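Local coordinates for protein ORF59 (Human herpesvirus 8, PDB 3HSL) that serves as the accessory subunit of the viral DNA polymerase in lytic replication, raising its processivity, probably as a sliding clamp, at residues T195-I206 against F209-F220. Residues are numbered along the deposited sequence; the frame is centred on the assembly and turned at random.
Sequences TVTVSVSETLSI and FSLGGVSKIIDF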
loop_
_atom_site.group_PDB
_atom_site.type_symbol
_atom_site.label_atom_id
_atom_site.label_comp_id
_atom_site.label_asym_id
_atom_site.label_seq_id
_atom_site.Cartn_x
_atom_site.Cartn_y
_atom_site.Cartn_z
ATOM N N THR A 195 6.991 -3.658 -31.593
ATOM C CA THR A 195 5.770 -4.321 -32.002
ATOM C C THR A 195 6.214 -5.750 -32.366
ATOM O O THR A 195 7.225 -5.930 -33.040
ATOM C CB THR A 195 5.067 -3.634 -33.211
ATOM O OG1 THR A 195 5.578 -4.131 -34.441
ATOM C CG2 THR A 195 5.151 -2.107 -33.141
ATOM N N VAL A 196 5.467 -6.756 -31.917
ATOM C CA VAL A 196 5.807 -8.134 -32.235
ATOM C C VAL A 196 4.748 -8.593 -33.208
ATOM O O VAL A 196 3.561 -8.357 -32.975
ATOM C CB VAL A 196 5.644 -9.066 -31.045
ATOM C CG1 VAL A 196 6.413 -10.352 -31.312
ATOM C CG2 VAL A 196 6.177 -8.439 -29.794
ATOM N N THR A 197 5.139 -9.243 -34.300
ATOM C CA THR A 197 4.118 -9.721 -35.196
ATOM C C THR A 197 3.992 -11.206 -34.824
ATOM O O THR A 197 4.992 -11.887 -34.671
ATOM C CB THR A 197 4.449 -9.498 -36.672
ATOM O OG1 THR A 197 5.377 -10.485 -37.107
ATOM C CG2 THR A 197 5.013 -8.101 -36.915
ATOM N N VAL A 198 2.759 -11.688 -34.675
ATOM C CA VAL A 198 2.441 -13.066 -34.319
ATOM C C VAL A 198 1.647 -13.575 -35.507
ATOM O O VAL A 198 0.658 -12.971 -35.880
ATOM C CB VAL A 198 1.512 -13.098 -33.099
ATOM C CG1 VAL A 198 1.361 -14.515 -32.550
ATOM C CG2 VAL A 198 2.050 -12.192 -31.979
ATOM N N SER A 199 2.046 -14.669 -36.126
ATOM C CA SER A 199 1.273 -15.140 -37.266
ATOM C C SER A 199 0.988 -16.618 -37.153
ATOM O O SER A 199 1.646 -17.323 -36.389
ATOM C CB SER A 199 1.957 -14.821 -38.597
ATOM O OG SER A 199 3.195 -15.473 -38.688
ATOM N N VAL A 200 0.008 -17.084 -37.913
ATOM C CA VAL A 200 -0.367 -18.469 -37.871
ATOM C C VAL A 200 -0.558 -18.912 -39.291
ATOM O O VAL A 200 -1.251 -18.255 -40.075
ATOM C CB VAL A 200 -1.698 -18.681 -37.089
ATOM C CG1 VAL A 200 -2.029 -20.149 -36.964
ATOM C CG2 VAL A 200 -1.606 -18.106 -35.702
ATOM N N SER A 201 0.070 -20.033 -39.609
ATOM C CA SER A 201 0.011 -20.637 -40.914
ATOM C C SER A 201 -0.929 -21.819 -40.886
ATOM O O SER A 201 -0.784 -22.697 -40.035
ATOM C CB SER A 201 1.386 -21.164 -41.264
ATOM O OG SER A 201 1.284 -22.003 -42.388
ATOM N N GLU A 202 -1.891 -21.863 -41.795
ATOM C CA GLU A 202 -2.780 -23.004 -41.815
ATOM C C GLU A 202 -2.080 -24.164 -42.554
ATOM O O GLU A 202 -2.226 -25.325 -42.159
ATOM C CB GLU A 202 -4.123 -22.668 -42.457
ATOM C CG GLU A 202 -5.054 -23.874 -42.503
ATOM C CD GLU A 202 -6.264 -23.683 -43.400
ATOM O OE1 GLU A 202 -6.802 -24.718 -43.847
ATOM O OE2 GLU A 202 -6.683 -22.527 -43.670
ATOM N N THR A 203 -1.328 -23.847 -43.614
ATOM C CA THR A 203 -0.602 -24.857 -44.398
ATOM C C THR A 203 0.305 -25.685 -43.494
ATOM O O THR A 203 0.167 -26.909 -43.403
ATOM C CB THR A 203 0.255 -24.224 -45.525
ATOM O OG1 THR A 203 -0.589 -23.508 -46.428
ATOM C CG2 THR A 203 1.023 -25.296 -46.306
ATOM N N LEU A 204 1.231 -25.002 -42.833
ATOM C CA LEU A 204 2.157 -25.626 -41.909
ATOM C C LEU A 204 1.403 -25.403 -40.627
ATOM O O LEU A 204 0.787 -24.349 -40.481
ATOM C CB LEU A 204 3.440 -24.801 -41.873
ATOM C CG LEU A 204 4.010 -24.376 -43.247
ATOM C CD1 LEU A 204 5.189 -23.419 -43.097
ATOM C CD2 LEU A 204 4.384 -25.585 -44.155
ATOM N N SER A 205 1.393 -26.319 -39.677
ATOM C CA SER A 205 0.650 -25.948 -38.464
ATOM C C SER A 205 1.657 -25.214 -37.582
ATOM O O SER A 205 2.162 -25.771 -36.595
ATOM C CB SER A 205 0.028 -27.157 -37.793
ATOM O OG SER A 205 -0.870 -27.773 -38.693
ATOM N N ILE A 206 1.939 -23.959 -37.952
ATOM C CA ILE A 206 2.949 -23.155 -37.265
ATOM C C ILE A 206 2.602 -21.702 -36.960
ATOM O O ILE A 206 2.000 -21.003 -37.778
ATOM C CB ILE A 206 4.251 -23.128 -38.114
ATOM C CG1 ILE A 206 4.803 -24.536 -38.315
ATOM C CG2 ILE A 206 5.313 -22.268 -37.470
ATOM C CD1 ILE A 206 6.048 -24.554 -39.131
ATOM N N PHE A 209 6.663 -15.980 -33.854
ATOM C CA PHE A 209 6.772 -14.704 -33.147
ATOM C C PHE A 209 7.956 -14.004 -33.783
ATOM O O PHE A 209 9.067 -14.517 -33.770
ATOM C CB PHE A 209 6.902 -14.928 -31.638
ATOM C CG PHE A 209 5.670 -15.560 -31.015
ATOM C CD1 PHE A 209 4.715 -14.771 -30.357
ATOM C CD2 PHE A 209 5.457 -16.939 -31.083
ATOM C CE1 PHE A 209 3.560 -15.345 -29.771
ATOM C CE2 PHE A 209 4.310 -17.531 -30.504
ATOM C CZ PHE A 209 3.358 -16.728 -29.846
ATOM N N SER A 210 7.700 -12.832 -34.344
ATOM C CA SER A 210 8.715 -12.062 -35.053
ATOM C C SER A 210 8.884 -10.669 -34.502
ATOM O O SER A 210 7.921 -9.894 -34.372
ATOM C CB SER A 210 8.380 -11.992 -36.550
ATOM O OG SER A 210 9.324 -11.186 -37.228
ATOM N N LEU A 211 10.128 -10.351 -34.185
ATOM C CA LEU A 211 10.405 -9.074 -33.580
ATOM C C LEU A 211 11.811 -8.600 -33.947
ATOM O O LEU A 211 12.755 -9.395 -33.999
ATOM C CB LEU A 211 10.263 -9.296 -32.076
ATOM C CG LEU A 211 10.071 -8.204 -31.047
ATOM C CD1 LEU A 211 10.019 -8.936 -29.734
ATOM C CD2 LEU A 211 11.197 -7.213 -31.042
ATOM N N GLY A 212 11.954 -7.303 -34.200
ATOM C CA GLY A 212 13.250 -6.767 -34.590
ATOM C C GLY A 212 13.620 -7.631 -35.771
ATOM O O GLY A 212 12.888 -7.661 -36.770
ATOM N N GLY A 213 14.743 -8.338 -35.662
ATOM C CA GLY A 213 15.204 -9.229 -36.735
ATOM C C GLY A 213 15.355 -10.687 -36.320
ATOM O O GLY A 213 16.143 -11.411 -36.911
ATOM N N VAL A 214 14.605 -11.122 -35.307
ATOM C CA VAL A 214 14.663 -12.507 -34.815
ATOM C C VAL A 214 13.275 -13.120 -34.712
ATOM O O VAL A 214 12.301 -12.413 -34.478
ATOM C CB VAL A 214 15.371 -12.622 -33.433
ATOM C CG1 VAL A 214 16.877 -12.416 -33.566
ATOM C CG2 VAL A 214 14.745 -11.672 -32.395
ATOM N N SER A 215 13.177 -14.432 -34.885
ATOM C CA SER A 215 11.878 -15.081 -34.831
ATOM C C SER A 215 11.846 -16.334 -33.997
ATOM O O SER A 215 12.884 -16.969 -33.769
ATOM C CB SER A 215 11.489 -15.531 -36.237
ATOM O OG SER A 215 11.520 -14.459 -37.154
ATOM N N LYS A 216 10.656 -16.699 -33.534
ATOM C CA LYS A 216 10.539 -17.951 -32.825
ATOM C C LYS A 216 9.439 -18.726 -33.535
ATOM O O LYS A 216 8.334 -18.219 -33.736
ATOM C CB LYS A 216 10.247 -17.816 -31.340
ATOM C CG LYS A 216 10.523 -19.137 -30.638
ATOM C CD LYS A 216 10.272 -19.102 -29.153
ATOM C CE LYS A 216 10.958 -20.291 -28.435
ATOM N NZ LYS A 216 10.591 -21.671 -28.896
ATOM N N ILE A 217 9.763 -19.954 -33.909
ATOM C CA ILE A 217 8.852 -20.844 -34.603
ATOM C C ILE A 217 8.308 -21.933 -33.667
ATOM O O ILE A 217 9.069 -22.592 -32.965
ATOM C CB ILE A 217 9.598 -21.600 -35.746
ATOM C CG1 ILE A 217 10.422 -20.656 -36.639
ATOM C CG2 ILE A 217 8.642 -22.463 -36.557
ATOM C CD1 ILE A 217 9.607 -19.671 -37.450
ATOM N N ILE A 218 6.995 -22.120 -33.659
ATOM C CA ILE A 218 6.373 -23.161 -32.853
ATOM C C ILE A 218 5.354 -23.924 -33.697
ATOM O O ILE A 218 4.484 -23.317 -34.325
ATOM C CB ILE A 218 5.640 -22.588 -31.630
ATOM C CG1 ILE A 218 6.609 -21.818 -30.722
ATOM C CG2 ILE A 218 4.939 -23.713 -30.868
ATOM C CD1 ILE A 218 5.948 -21.139 -29.550
ATOM N N ASP A 219 5.450 -25.246 -33.724
ATOM C CA ASP A 219 4.466 -26.013 -34.478
ATOM C C ASP A 219 3.436 -26.606 -33.517
ATOM O O ASP A 219 3.710 -26.764 -32.329
ATOM C CB ASP A 219 5.099 -27.063 -35.403
ATOM C CG ASP A 219 5.940 -28.083 -34.667
ATOM O OD1 ASP A 219 6.240 -27.883 -33.475
ATOM O OD2 ASP A 219 6.305 -29.101 -35.298
ATOM N N PHE A 220 2.255 -26.930 -34.029
ATOM C CA PHE A 220 1.190 -27.496 -33.198
ATOM C C PHE A 220 0.379 -28.563 -33.929
ATOM O O PHE A 220 0.370 -28.613 -35.158
ATOM C CB PHE A 220 0.259 -26.377 -32.693
ATOM C CG PHE A 220 -0.379 -25.568 -33.793
ATOM C CD1 PHE A 220 -1.568 -25.986 -34.388
ATOM C CD2 PHE A 220 0.210 -24.387 -34.234
ATOM C CE1 PHE A 220 -2.157 -25.241 -35.404
ATOM C CE2 PHE A 220 -0.366 -23.647 -35.233
ATOM C CZ PHE A 220 -1.554 -24.072 -35.824
#
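Thr-197 and Ser-210 form an antiparallel hydrogen-bonded pair: Thr-197 N to Ser-210 O and Ser-210 N to Thr-197 O are both 2.9 Å, and both N-H...O angles are 164°. Both side chains lie on one face of the sheet, where Thr-197 OG1 rests against Ser-210 CB. The next pair along, Val-198 and Phe-209, is non-hydrogen-bonded and turns to the other face, where the side chains run side by side and Val-198 CG1 comes 3.6 Å from Phe-209 CE1. Beyond Thr-197, Val-196 CG2 meets Leu-211 CD1 at 3.9 Å.

A second cluster forms around Phe-220. Its N donates to Ser-205 O over 2.8 Å, tilted 21° from the carbonyl plane, while its chi1 of 58° places CG between the backbone N and the carbonyl carbon, which brings the ring back over Ser-205. Ser-205 CB then sits 3.9 Å from the centroid of the Phe-220 ring in a CH-pi contact over the face. Val-200 CG1 touches Phe-220 CZ at 4.1 Å, the two side chains crossing at about a right angle. Next to this, Ile-206 and Asp-219 form an antiparallel non-hydrogen-bonded pair, and Ile-206 CG2 packs on Ile-217 CG2.

Both clusters belong to a meander of the strands 195-201, 206-211 and 214-222, continued beyond 195-201 by strand 248-253. The second hairpin turns through a type II' beta turn from Leu-211 to Val-214; in the first loop, Leu-204 N donates to Ser-201 OG, an ST motif. Phe-209 on Leu-181 and Leu-274, with Val-198 on Trp-276, joins the hairpin to helix 175-186 and strand 270-276; Phe-220 rests on Val-207 and Val-244. Reciprocal bonds thus satisfy N and O of Thr-197 and Ser-210 between 195-201 and 206-211, while between 206-211 and 214-222 one N-H holds Ser-205 O against a face of the Phe-220 ring.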